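Local coordinates for protein N-acetylglucosamine-specific lectin (Saxidomus purpuratus, PDB 6M5M) that binds N-acetylglucosamine beside a calcium ion and probably acts as a carbohydrate-recognising C-type lectin, at residues Gly91-Glu96 against Asp119-Cys124; Tyr100-Gly105 against Gly123-Leu128; Ile108-Trp113 against Trp135-His140. All coordinates share one frame; numbering follows the deposited sequence.

Interaction 1 of 3, residues Gly91-Glu96 against Asp119-Cys124. With CA (calcium ion), chain E.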
loop_
_atom_site.group_PDB
_atom_site.type_symbol
_atom_site.label_atom_id
_atom_site.label_comp_id
_atom_site.label_asym_id
_atom_site.label_seq_id
_atom_site.Cartn_x
_atom_site.Cartn_y
_atom_site.Cartn_z
ATOM N N GLY A 91 -11.755 -8.875 12.749
ATOM C CA GLY A 91 -11.122 -9.714 13.782
ATOM C C GLY A 91 -12.160 -10.337 14.707
ATOM O O GLY A 91 -13.131 -9.646 15.092
ATOM N N SER A 92 -12.036 -11.628 15.035
ATOM C CA SER A 92 -12.980 -12.297 15.965
ATOM C C SER A 92 -12.317 -13.479 16.692
ATOM O O SER A 92 -11.157 -13.745 16.444
ATOM C CB SER A 92 -14.248 -12.688 15.268
ATOM O OG SER A 92 -14.013 -13.646 14.225
ATOM N N TRP A 93 -12.992 -14.016 17.700
ATOM C CA TRP A 93 -12.519 -15.198 18.473
ATOM C C TRP A 93 -12.435 -16.360 17.521
ATOM O O TRP A 93 -13.442 -16.578 16.790
ATOM C CB TRP A 93 -13.459 -15.566 19.611
ATOM C CG TRP A 93 -12.951 -16.666 20.490
ATOM C CD1 TRP A 93 -13.457 -17.930 20.587
ATOM C CD2 TRP A 93 -11.836 -16.605 21.400
ATOM N NE1 TRP A 93 -12.737 -18.655 21.501
ATOM C CE2 TRP A 93 -11.755 -17.861 22.035
ATOM C CE3 TRP A 93 -10.939 -15.601 21.787
ATOM C CZ2 TRP A 93 -10.779 -18.149 22.986
ATOM C CZ3 TRP A 93 -9.970 -15.884 22.726
ATOM C CH2 TRP A 93 -9.902 -17.142 23.328
ATOM N N ASP A 94 -11.315 -17.077 17.553
ATOM C CA ASP A 94 -11.162 -18.363 16.815
ATOM C C ASP A 94 -11.053 -19.470 17.870
ATOM O O ASP A 94 -9.971 -19.566 18.485
ATOM C CB ASP A 94 -9.962 -18.306 15.865
ATOM C CG ASP A 94 -9.814 -19.497 14.945
ATOM O OD1 ASP A 94 -10.400 -20.560 15.235
ATOM O OD2 ASP A 94 -9.158 -19.333 13.919
ATOM N N ALA A 95 -12.151 -20.205 18.109
ATOM C CA ALA A 95 -12.251 -21.328 19.068
ATOM C C ALA A 95 -11.058 -22.273 18.855
ATOM O O ALA A 95 -10.222 -22.378 19.775
ATOM C CB ALA A 95 -13.578 -22.029 18.903
ATOM N N GLU A 96 -10.950 -22.852 17.652
ATOM C CA GLU A 96 -9.841 -23.738 17.182
ATOM C C GLU A 96 -8.503 -23.352 17.823
ATOM O O GLU A 96 -7.804 -24.252 18.336
ATOM C CB GLU A 96 -9.702 -23.631 15.662
ATOM C CG GLU A 96 -8.691 -24.588 15.056
ATOM C CD GLU A 96 -8.600 -24.490 13.542
ATOM O OE1 GLU A 96 -8.014 -25.398 12.933
ATOM O OE2 GLU A 96 -9.119 -23.502 12.975
ATOM N N ASP A 119 -10.433 -8.104 26.823
ATOM C CA ASP A 119 -10.751 -8.335 28.262
ATOM C C ASP A 119 -11.618 -9.589 28.437
ATOM O O ASP A 119 -11.956 -9.904 29.591
ATOM C CB ASP A 119 -11.408 -7.105 28.887
ATOM C CG ASP A 119 -12.662 -6.631 28.170
ATOM O OD1 ASP A 119 -13.280 -7.435 27.467
ATOM O OD2 ASP A 119 -13.006 -5.462 28.338
ATOM N N ALA A 120 -11.934 -10.295 27.347
ATOM C CA ALA A 120 -12.755 -11.525 27.359
ATOM C C ALA A 120 -12.725 -12.195 25.984
ATOM O O ALA A 120 -12.494 -11.507 24.975
ATOM C CB ALA A 120 -14.176 -11.202 27.758
ATOM N N ASP A 121 -12.997 -13.496 25.960
ATOM C CA ASP A 121 -12.980 -14.350 24.745
ATOM C C ASP A 121 -14.340 -14.271 24.031
ATOM O O ASP A 121 -15.230 -13.509 24.477
ATOM C CB ASP A 121 -12.590 -15.776 25.140
ATOM C CG ASP A 121 -11.400 -15.832 26.090
ATOM O OD1 ASP A 121 -10.312 -15.334 25.728
ATOM O OD2 ASP A 121 -11.574 -16.350 27.197
ATOM N N GLU A 122 -14.498 -15.031 22.943
ATOM C CA GLU A 122 -15.739 -15.112 22.136
ATOM C C GLU A 122 -16.316 -13.710 21.872
ATOM O O GLU A 122 -17.558 -13.529 22.003
ATOM C CB GLU A 122 -16.736 -16.021 22.854
ATOM C CG GLU A 122 -16.234 -17.451 22.973
ATOM C CD GLU A 122 -16.966 -18.260 24.033
ATOM O OE1 GLU A 122 -17.099 -17.764 25.175
ATOM O OE2 GLU A 122 -17.406 -19.376 23.710
ATOM N N GLY A 123 -15.462 -12.749 21.496
ATOM C CA GLY A 123 -15.913 -11.427 21.021
ATOM C C GLY A 123 -15.603 -11.212 19.554
ATOM O O GLY A 123 -15.117 -12.116 18.901
ATOM N N CYS A 124 -15.972 -10.045 19.045
ATOM C CA CYS A 124 -15.586 -9.484 17.726
ATOM C C CYS A 124 -14.911 -8.146 18.013
ATOM O O CYS A 124 -15.183 -7.580 19.081
ATOM C CB CYS A 124 -16.767 -9.313 16.794
ATOM S SG CYS A 124 -18.276 -8.799 17.644
HETATM CA CA CA E . -15.079 -7.186 25.791
HETATM O O HOH W 1 -14.480 -4.865 26.151
HETATM O O HOH W 2 -17.282 -6.139 25.631
HETATM O O HOH W 3 -15.763 -8.015 27.737
#
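Trp93 lays one face of its indole against the chain at Asp121 and Glu122. CB of Asp121 sits above the six-membered ring, 3.4 Å from its centroid and only 9° off the normal, a close CH-pi contact. Next to it the backbone N of Glu122 lies 3.3 Å from Trp93 CG. CG of Glu122 adds a looser CH-pi contact over the five-membered ring, 4.1 Å from that centroid. The Asp121 carboxylate continues over the same face to the CZ3-CH2 rim of the indole, its plane turned 45° from the ring. Asp121 OD1 comes to 3.0 Å from Trp93 CH2.

CG of Trp93 stands anti to its own backbone N (chi1 -174°), which lays the ring along the incoming loop. A backbone bond joins the same segments. Trp93 N donates to Gly123 O over 3.1 Å. In the next pair, Ser92 and Cys124 face each other as an antiparallel non-hydrogen-bonded pair, with CA atoms 4.2 Å apart and both side chains on the same face of the sheet. Trp48 of helix 48-57 touches both of them there.

The far end of the loop is tied to calcium. Asp119 OD1 binds the ion at 2.5 Å, and its OD2 accepts a hydrogen bond from one of the metal's waters. Asp139 and Gln141 bind the same ion, and Gln141 NE2 also bonds Asp121 O. The contact thus marks where the calcium-binding loop runs into strand 124-130. That strand pairs with strand 86-94, whose other edge is taken by strand 99-102, and the disulfide Cys124-Cys143 lies beside the junction.

Interaction 2 of 3, residues Tyr100-Gly105 against Gly123-Leu128. With NAG (2-acetamido-2-deoxy-beta-D-glucopyranose), chain D.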
loop_
_atom_site.group_PDB
_atom_site.type_symbol
_atom_site.label_atom_id
_atom_site.label_comp_id
_atom_site.label_asym_id
_atom_site.label_seq_id
_atom_site.Cartn_x
_atom_site.Cartn_y
_atom_site.Cartn_z
ATOM N N TYR A 100 -7.999 -14.328 19.428
ATOM C CA TYR A 100 -8.518 -13.408 18.368
ATOM C C TYR A 100 -7.645 -13.619 17.134
ATOM O O TYR A 100 -6.426 -13.676 17.279
ATOM C CB TYR A 100 -8.627 -11.948 18.868
ATOM C CG TYR A 100 -9.722 -11.771 19.886
ATOM C CD1 TYR A 100 -11.046 -11.676 19.491
ATOM C CD2 TYR A 100 -9.469 -11.892 21.244
ATOM C CE1 TYR A 100 -12.072 -11.609 20.422
ATOM C CE2 TYR A 100 -10.488 -11.846 22.185
ATOM C CZ TYR A 100 -11.799 -11.742 21.772
ATOM O OH TYR A 100 -12.807 -11.663 22.698
ATOM N N ARG A 101 -8.276 -13.799 15.970
ATOM C CA ARG A 101 -7.598 -13.840 14.651
ATOM C C ARG A 101 -8.324 -12.938 13.657
ATOM O O ARG A 101 -9.565 -12.839 13.726
ATOM C CB ARG A 101 -7.618 -15.250 14.040
ATOM C CG ARG A 101 -7.363 -16.372 15.038
ATOM C CD ARG A 101 -5.887 -16.618 15.235
ATOM N NE ARG A 101 -5.376 -17.398 14.121
ATOM C CZ ARG A 101 -4.149 -17.896 14.048
ATOM N NH1 ARG A 101 -3.275 -17.692 15.024
ATOM N NH2 ARG A 101 -3.804 -18.591 12.980
ATOM N N TRP A 102 -7.595 -12.439 12.674
ATOM C CA TRP A 102 -8.216 -11.792 11.496
ATOM C C TRP A 102 -9.138 -12.812 10.823
ATOM O O TRP A 102 -8.906 -14.045 11.006
ATOM C CB TRP A 102 -7.128 -11.231 10.577
ATOM C CG TRP A 102 -6.316 -10.173 11.258
ATOM C CD1 TRP A 102 -4.961 -10.152 11.408
ATOM C CD2 TRP A 102 -6.807 -8.984 11.906
ATOM N NE1 TRP A 102 -4.582 -9.060 12.136
ATOM C CE2 TRP A 102 -5.687 -8.314 12.442
ATOM C CE3 TRP A 102 -8.071 -8.410 12.073
ATOM C CZ2 TRP A 102 -5.802 -7.109 13.136
ATOM C CZ3 TRP A 102 -8.183 -7.227 12.775
ATOM C CH2 TRP A 102 -7.064 -6.576 13.281
ATOM N N ILE A 103 -10.180 -12.345 10.126
ATOM C CA ILE A 103 -11.262 -13.251 9.652
ATOM C C ILE A 103 -10.758 -14.104 8.496
ATOM O O ILE A 103 -11.433 -15.053 8.184
ATOM C CB ILE A 103 -12.563 -12.510 9.302
ATOM C CG1 ILE A 103 -12.379 -11.380 8.288
ATOM C CG2 ILE A 103 -13.226 -12.002 10.568
ATOM C CD1 ILE A 103 -13.691 -10.846 7.778
ATOM N N ASP A 104 -9.639 -13.749 7.870
ATOM C CA ASP A 104 -8.969 -14.636 6.874
ATOM C C ASP A 104 -8.201 -15.772 7.581
ATOM O O ASP A 104 -7.477 -16.483 6.886
ATOM C CB ASP A 104 -8.033 -13.828 5.974
ATOM C CG ASP A 104 -6.868 -13.185 6.699
ATOM O OD1 ASP A 104 -6.728 -13.397 7.913
ATOM O OD2 ASP A 104 -6.099 -12.466 6.024
ATOM N N GLY A 105 -8.318 -15.930 8.904
ATOM C CA GLY A 105 -7.598 -16.977 9.656
ATOM C C GLY A 105 -6.215 -16.546 10.127
ATOM O O GLY A 105 -5.724 -17.179 11.103
ATOM N N GLY A 123 -15.462 -12.749 21.496
ATOM C CA GLY A 123 -15.913 -11.427 21.021
ATOM C C GLY A 123 -15.603 -11.212 19.554
ATOM O O GLY A 123 -15.117 -12.116 18.901
ATOM N N CYS A 124 -15.972 -10.045 19.045
ATOM C CA CYS A 124 -15.586 -9.484 17.726
ATOM C C CYS A 124 -14.911 -8.146 18.013
ATOM O O CYS A 124 -15.183 -7.580 19.081
ATOM C CB CYS A 124 -16.767 -9.313 16.794
ATOM S SG CYS A 124 -18.276 -8.799 17.644
ATOM N N MET A 125 -14.105 -7.648 17.081
ATOM C CA MET A 125 -13.243 -6.468 17.332
ATOM C C MET A 125 -13.828 -5.226 16.634
ATOM O O MET A 125 -14.326 -5.297 15.481
ATOM C CB MET A 125 -11.818 -6.736 16.827
ATOM C CG MET A 125 -11.294 -8.108 17.242
ATOM S SD MET A 125 -9.622 -8.565 16.591
ATOM C CE MET A 125 -8.690 -7.083 17.002
ATOM N N ASP A 126 -13.636 -4.108 17.300
ATOM C CA ASP A 126 -14.011 -2.804 16.735
ATOM C C ASP A 126 -12.947 -1.782 17.115
ATOM O O ASP A 126 -12.186 -2.036 18.030
ATOM C CB ASP A 126 -15.377 -2.333 17.239
ATOM C CG ASP A 126 -15.546 -2.270 18.745
ATOM O OD1 ASP A 126 -14.651 -2.650 19.438
ATOM O OD2 ASP A 126 -16.595 -1.837 19.183
ATOM N N TYR A 127 -12.820 -0.742 16.304
ATOM C CA TYR A 127 -12.088 0.443 16.802
ATOM C C TYR A 127 -13.098 1.119 17.732
ATOM O O TYR A 127 -14.264 1.152 17.409
ATOM C CB TYR A 127 -11.620 1.347 15.663
ATOM C CG TYR A 127 -10.276 0.977 15.102
ATOM C CD1 TYR A 127 -9.111 1.480 15.637
ATOM C CD2 TYR A 127 -10.170 0.116 14.036
ATOM C CE1 TYR A 127 -7.873 1.145 15.128
ATOM C CE2 TYR A 127 -8.941 -0.222 13.507
ATOM C CZ TYR A 127 -7.788 0.292 14.053
ATOM O OH TYR A 127 -6.581 -0.050 13.540
ATOM N N LEU A 128 -12.623 1.594 18.868
ATOM C CA LEU A 128 -13.403 2.194 19.970
ATOM C C LEU A 128 -12.728 3.491 20.415
ATOM O O LEU A 128 -11.486 3.491 20.662
ATOM C CB LEU A 128 -13.499 1.206 21.138
ATOM C CG LEU A 128 -14.249 1.731 22.358
ATOM C CD1 LEU A 128 -15.706 1.981 22.026
ATOM C CD2 LEU A 128 -14.131 0.786 23.543
HETATM C C1 NAG D . -18.096 -0.287 25.397
HETATM C C2 NAG D . -17.730 -1.117 24.187
HETATM C C3 NAG D . -17.529 -2.362 25.066
HETATM C C4 NAG D . -16.455 -2.062 26.055
HETATM C C5 NAG D . -16.638 -0.741 26.814
HETATM C C6 NAG D . -15.424 -0.498 27.672
HETATM C C7 NAG D . -18.483 -1.505 21.925
HETATM C C8 NAG D . -19.656 -1.640 21.079
HETATM N N2 NAG D . -18.769 -1.202 23.210
HETATM O O1 NAG D . -19.303 0.344 25.462
HETATM O O3 NAG D . -17.160 -3.528 24.362
HETATM O O4 NAG D . -16.328 -3.102 27.065
HETATM O O5 NAG D . -16.930 0.323 25.868
HETATM O O6 NAG D . -14.338 -0.200 26.826
HETATM O O7 NAG D . -17.349 -1.653 21.462
#
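Tyr100 brings the edge of its ring up to Gly123. CA of Gly123 lies at that edge, in the ring plane, and Gly123 O is 3.4 Å from Tyr100 CE1. Gly123 N gives Tyr100 OH a weak hydrogen bond of 3.1 Å, bent to 127°. The hydroxyl's other partner is Ala120 O, in the loop leading to Gly123, at a separation so short that its exact geometry is doubtful.

Met125 reaches both Tyr100 and Trp102. Met125 SD lies 4.2 Å from Tyr100 CB. The same SD is 4.9 Å from the centroid of the Trp102 six-membered ring, an oblique Met-aromatic contact. A bend at the last torsion (chi3 49°) carries the methyl to Trp102, where Met125 CE meets Trp102 CH2 at 4.1 Å. The two side chains cross at about a right angle.

Strands 100-102 and 124-128 are not paired here: strand 86-94 separates them in the sheet, and their axes run 70° apart. The side chains therefore meet over its face. Trp137 and Trp113 also touch Met125, and the aromatic rings of Trp93 and Trp113 pack edge-to-face with Tyr100.

All five touching residues are buried. The contact is mostly apolar, with a polarisable thioether among aromatic rings. Its polar point is the tyrosine hydroxyl, near Gly123 N and Ala120 O; the bond from Gly123 N is weak, so apolar packing probably contributes more.

Interaction 3 of 3, residues Ile108-Trp113 against Trp135-His140. With CA (calcium ion), chain E; NAG (2-acetamido-2-deoxy-beta-D-glucopyranose), chain D.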
loop_
_atom_site.group_PDB
_atom_site.type_symbol
_atom_site.label_atom_id
_atom_site.label_comp_id
_atom_site.label_asym_id
_atom_site.label_seq_id
_atom_site.Cartn_x
_atom_site.Cartn_y
_atom_site.Cartn_z
ATOM N N ILE A 108 -2.798 -12.192 14.421
ATOM C CA ILE A 108 -2.694 -10.746 14.796
ATOM C C ILE A 108 -1.261 -10.474 15.239
ATOM O O ILE A 108 -0.998 -10.569 16.444
ATOM C CB ILE A 108 -3.717 -10.349 15.888
ATOM C CG1 ILE A 108 -5.113 -10.170 15.282
ATOM C CG2 ILE A 108 -3.281 -9.100 16.657
ATOM C CD1 ILE A 108 -6.251 -10.519 16.199
ATOM N N SER A 109 -0.409 -10.085 14.295
ATOM C CA SER A 109 1.024 -9.780 14.531
ATOM C C SER A 109 1.168 -8.365 15.098
ATOM O O SER A 109 1.740 -8.224 16.179
ATOM C CB SER A 109 1.803 -9.976 13.279
ATOM O OG SER A 109 1.587 -11.296 12.807
ATOM N N PHE A 110 0.645 -7.343 14.421
ATOM C CA PHE A 110 0.734 -5.941 14.912
ATOM C C PHE A 110 -0.134 -5.804 16.182
ATOM O O PHE A 110 -1.265 -6.310 16.204
ATOM C CB PHE A 110 0.383 -4.958 13.786
ATOM C CG PHE A 110 0.082 -3.580 14.313
ATOM C CD1 PHE A 110 1.071 -2.829 14.932
ATOM C CD2 PHE A 110 -1.214 -3.084 14.312
ATOM C CE1 PHE A 110 0.788 -1.587 15.485
ATOM C CE2 PHE A 110 -1.494 -1.845 14.875
ATOM C CZ PHE A 110 -0.497 -1.092 15.455
ATOM N N ASN A 111 0.371 -5.149 17.235
ATOM C CA ASN A 111 -0.383 -4.939 18.499
ATOM C C ASN A 111 -1.112 -3.585 18.470
ATOM O O ASN A 111 -0.535 -2.538 18.893
ATOM C CB ASN A 111 0.476 -5.048 19.753
ATOM C CG ASN A 111 -0.349 -4.774 20.990
ATOM O OD1 ASN A 111 -1.509 -5.174 21.053
ATOM N ND2 ASN A 111 0.217 -4.071 21.960
ATOM N N GLY A 112 -2.371 -3.612 18.035
ATOM C CA GLY A 112 -3.241 -2.424 17.990
ATOM C C GLY A 112 -4.355 -2.473 19.014
ATOM O O GLY A 112 -5.292 -1.698 18.844
ATOM N N TRP A 113 -4.263 -3.310 20.052
ATOM C CA TRP A 113 -5.234 -3.333 21.182
ATOM C C TRP A 113 -5.096 -2.090 22.058
ATOM O O TRP A 113 -3.975 -1.618 22.307
ATOM C CB TRP A 113 -5.084 -4.577 22.054
ATOM C CG TRP A 113 -5.370 -5.837 21.307
ATOM C CD1 TRP A 113 -4.463 -6.653 20.701
ATOM C CD2 TRP A 113 -6.663 -6.417 21.061
ATOM N NE1 TRP A 113 -5.100 -7.701 20.092
ATOM C CE2 TRP A 113 -6.452 -7.592 20.304
ATOM C CE3 TRP A 113 -7.971 -6.064 21.406
ATOM C CZ2 TRP A 113 -7.496 -8.423 19.901
ATOM C CZ3 TRP A 113 -9.004 -6.873 20.979
ATOM C CH2 TRP A 113 -8.771 -8.037 20.242
ATOM N N TRP A 135 -9.318 5.282 19.892
ATOM C CA TRP A 135 -9.364 4.712 18.526
ATOM C C TRP A 135 -8.299 3.613 18.427
ATOM O O TRP A 135 -7.432 3.659 17.499
ATOM C CB TRP A 135 -9.212 5.790 17.449
ATOM C CG TRP A 135 -10.405 6.653 17.223
ATOM C CD1 TRP A 135 -10.414 8.016 17.294
ATOM C CD2 TRP A 135 -11.748 6.258 16.900
ATOM N NE1 TRP A 135 -11.664 8.493 17.037
ATOM C CE2 TRP A 135 -12.507 7.442 16.788
ATOM C CE3 TRP A 135 -12.398 5.034 16.722
ATOM C CZ2 TRP A 135 -13.867 7.438 16.488
ATOM C CZ3 TRP A 135 -13.746 5.030 16.435
ATOM C CH2 TRP A 135 -14.469 6.214 16.305
ATOM N N GLN A 136 -8.362 2.668 19.374
ATOM C CA GLN A 136 -7.640 1.381 19.291
ATOM C C GLN A 136 -8.651 0.219 19.266
ATOM O O GLN A 136 -9.869 0.457 19.265
ATOM C CB GLN A 136 -6.669 1.298 20.467
ATOM C CG GLN A 136 -5.551 2.319 20.355
ATOM C CD GLN A 136 -4.853 2.516 21.673
ATOM O OE1 GLN A 136 -5.430 2.989 22.650
ATOM N NE2 GLN A 136 -3.587 2.159 21.690
ATOM N N TRP A 137 -8.152 -1.009 19.214
ATOM C CA TRP A 137 -8.987 -2.239 19.145
ATOM C C TRP A 137 -9.599 -2.552 20.513
ATOM O O TRP A 137 -8.902 -2.431 21.539
ATOM C CB TRP A 137 -8.155 -3.417 18.644
ATOM C CG TRP A 137 -7.447 -3.177 17.356
ATOM C CD1 TRP A 137 -7.716 -2.225 16.426
ATOM C CD2 TRP A 137 -6.367 -3.967 16.817
ATOM N NE1 TRP A 137 -6.845 -2.337 15.374
ATOM C CE2 TRP A 137 -6.014 -3.396 15.576
ATOM C CE3 TRP A 137 -5.661 -5.094 17.262
ATOM C CZ2 TRP A 137 -4.981 -3.889 14.780
ATOM C CZ3 TRP A 137 -4.649 -5.597 16.466
ATOM C CH2 TRP A 137 -4.327 -5.007 15.234
ATOM N N ASN A 138 -10.880 -2.932 20.517
ATOM C CA ASN A 138 -11.588 -3.506 21.684
ATOM C C ASN A 138 -12.291 -4.775 21.199
ATOM O O ASN A 138 -12.492 -4.922 20.004
ATOM C CB ASN A 138 -12.529 -2.462 22.291
ATOM C CG ASN A 138 -13.539 -3.008 23.271
ATOM O OD1 ASN A 138 -13.213 -3.230 24.440
ATOM N ND2 ASN A 138 -14.766 -3.214 22.806
ATOM N N ASP A 139 -12.550 -5.684 22.131
ATOM C CA ASP A 139 -13.386 -6.892 21.948
ATOM C C ASP A 139 -14.747 -6.619 22.585
ATOM O O ASP A 139 -14.762 -6.147 23.761
ATOM C CB ASP A 139 -12.745 -8.115 22.618
ATOM C CG ASP A 139 -12.601 -7.967 24.125
ATOM O OD1 ASP A 139 -11.750 -7.153 24.552
ATOM O OD2 ASP A 139 -13.390 -8.620 24.839
ATOM N N HIS A 140 -15.807 -6.861 21.822
ATOM C CA HIS A 140 -17.237 -6.780 22.222
ATOM C C HIS A 140 -17.815 -8.200 22.205
ATOM O O HIS A 140 -17.538 -8.896 21.229
ATOM C CB HIS A 140 -18.022 -5.846 21.259
ATOM C CG HIS A 140 -19.321 -5.406 21.851
ATOM N ND1 HIS A 140 -19.343 -4.657 23.045
ATOM C CD2 HIS A 140 -20.606 -5.621 21.515
ATOM C CE1 HIS A 140 -20.589 -4.450 23.385
ATOM N NE2 HIS A 140 -21.386 -4.976 22.452
HETATM CA CA CA E . -15.079 -7.186 25.791
HETATM C C1 NAG D . -18.096 -0.287 25.397
HETATM C C2 NAG D . -17.730 -1.117 24.187
HETATM C C3 NAG D . -17.529 -2.362 25.066
HETATM C C4 NAG D . -16.455 -2.062 26.055
HETATM C C5 NAG D . -16.638 -0.741 26.814
HETATM C C6 NAG D . -15.424 -0.498 27.672
HETATM C C7 NAG D . -18.483 -1.505 21.925
HETATM C C8 NAG D . -19.656 -1.640 21.079
HETATM N N2 NAG D . -18.769 -1.202 23.210
HETATM O O1 NAG D . -19.303 0.344 25.462
HETATM O O3 NAG D . -17.160 -3.528 24.362
HETATM O O4 NAG D . -16.328 -3.102 27.065
HETATM O O5 NAG D . -16.930 0.323 25.868
HETATM O O6 NAG D . -14.338 -0.200 26.826
HETATM O O7 NAG D . -17.349 -1.653 21.462
HETATM O O HOH W 1 -14.480 -4.865 26.151
HETATM O O HOH W 2 -17.282 -6.139 25.631
HETATM O O HOH W 3 -15.763 -8.015 27.737
#
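Trp137 and Trp113 bury the most surface here, and Gly112, next in burial, lies on the face of the Trp137 indole. Its CA is 3.5 Å from the centroid of the six-membered ring, 7° off the normal, a close CH-pi contact. Its carbonyl oxygen sits over the same face, 3.0 Å from Trp137 CG. That oxygen also accepts the bond from Trp137 N, at 3.0 Å and in the carbonyl plane. The N-H bond and the CH-pi contact keep the glycine flat on the ring. CG of Trp137 is turned away from its carbonyl carbon (chi1 -54°), which brings the indole against Gly112.

Trp113 meets Trp137 edge-to-face. The edge of Trp137 points at the face of the Trp113 five-membered ring, centroids 5.2 Å apart and planes at 83°. The Trp113 indole continues past CB of Trp137, and its CZ3 edge reaches the backbone between Asn138 and Asp139. On the Gly112 side of the indole, Phe110 CD2 touches Trp137 CH2 at 3.8 Å; the approach is oblique. Ile108 CG2 abuts the edge at CZ3. The indole nitrogen of Trp137 is bonded to Tyr127 OH.

Asp139 binds calcium through both its backbone O and OD2. Asn138 ND2 donates to O3 of the N-acetylglucosamine over 2.9 Å, and its OD1 is held by Arg117. His140 ND1 shares a hydrogen bond with the same O3, which lies at the edge of the imidazole in its plane. The acetyl methyl C8 rests over the centre of the ring. Two waters on the calcium also reach the sugar hydroxyls O3 and O4. Trp137-Asn138-Asp139 is the WND motif of C-type lectin domains, its tryptophan in the core and its Asn and Asp at the sugar and calcium; the aromatic cluster packs against the same strand.

All three contacts reach one antiparallel sheet of the C-type lectin domain, in the strand order 99-102, 86-94, 124-130, 136-140. Interactions 1 and 2 have centres about 7 Å apart and share Gly123 and Cys124. Interaction 3 lies about 8 Å from the centre of interaction 2 and about 12 Å from that of interaction 1. Along the chain its segments alternate with those of both others. Strand 136-140 pairs with strand 124-130 through Cys124 O and His140 N. Interactions 1 and 3 meet at one calcium ion through Asp119 and Asp139. The long loop after strand 99-102 is thereby tied to the sheet beside the sugar.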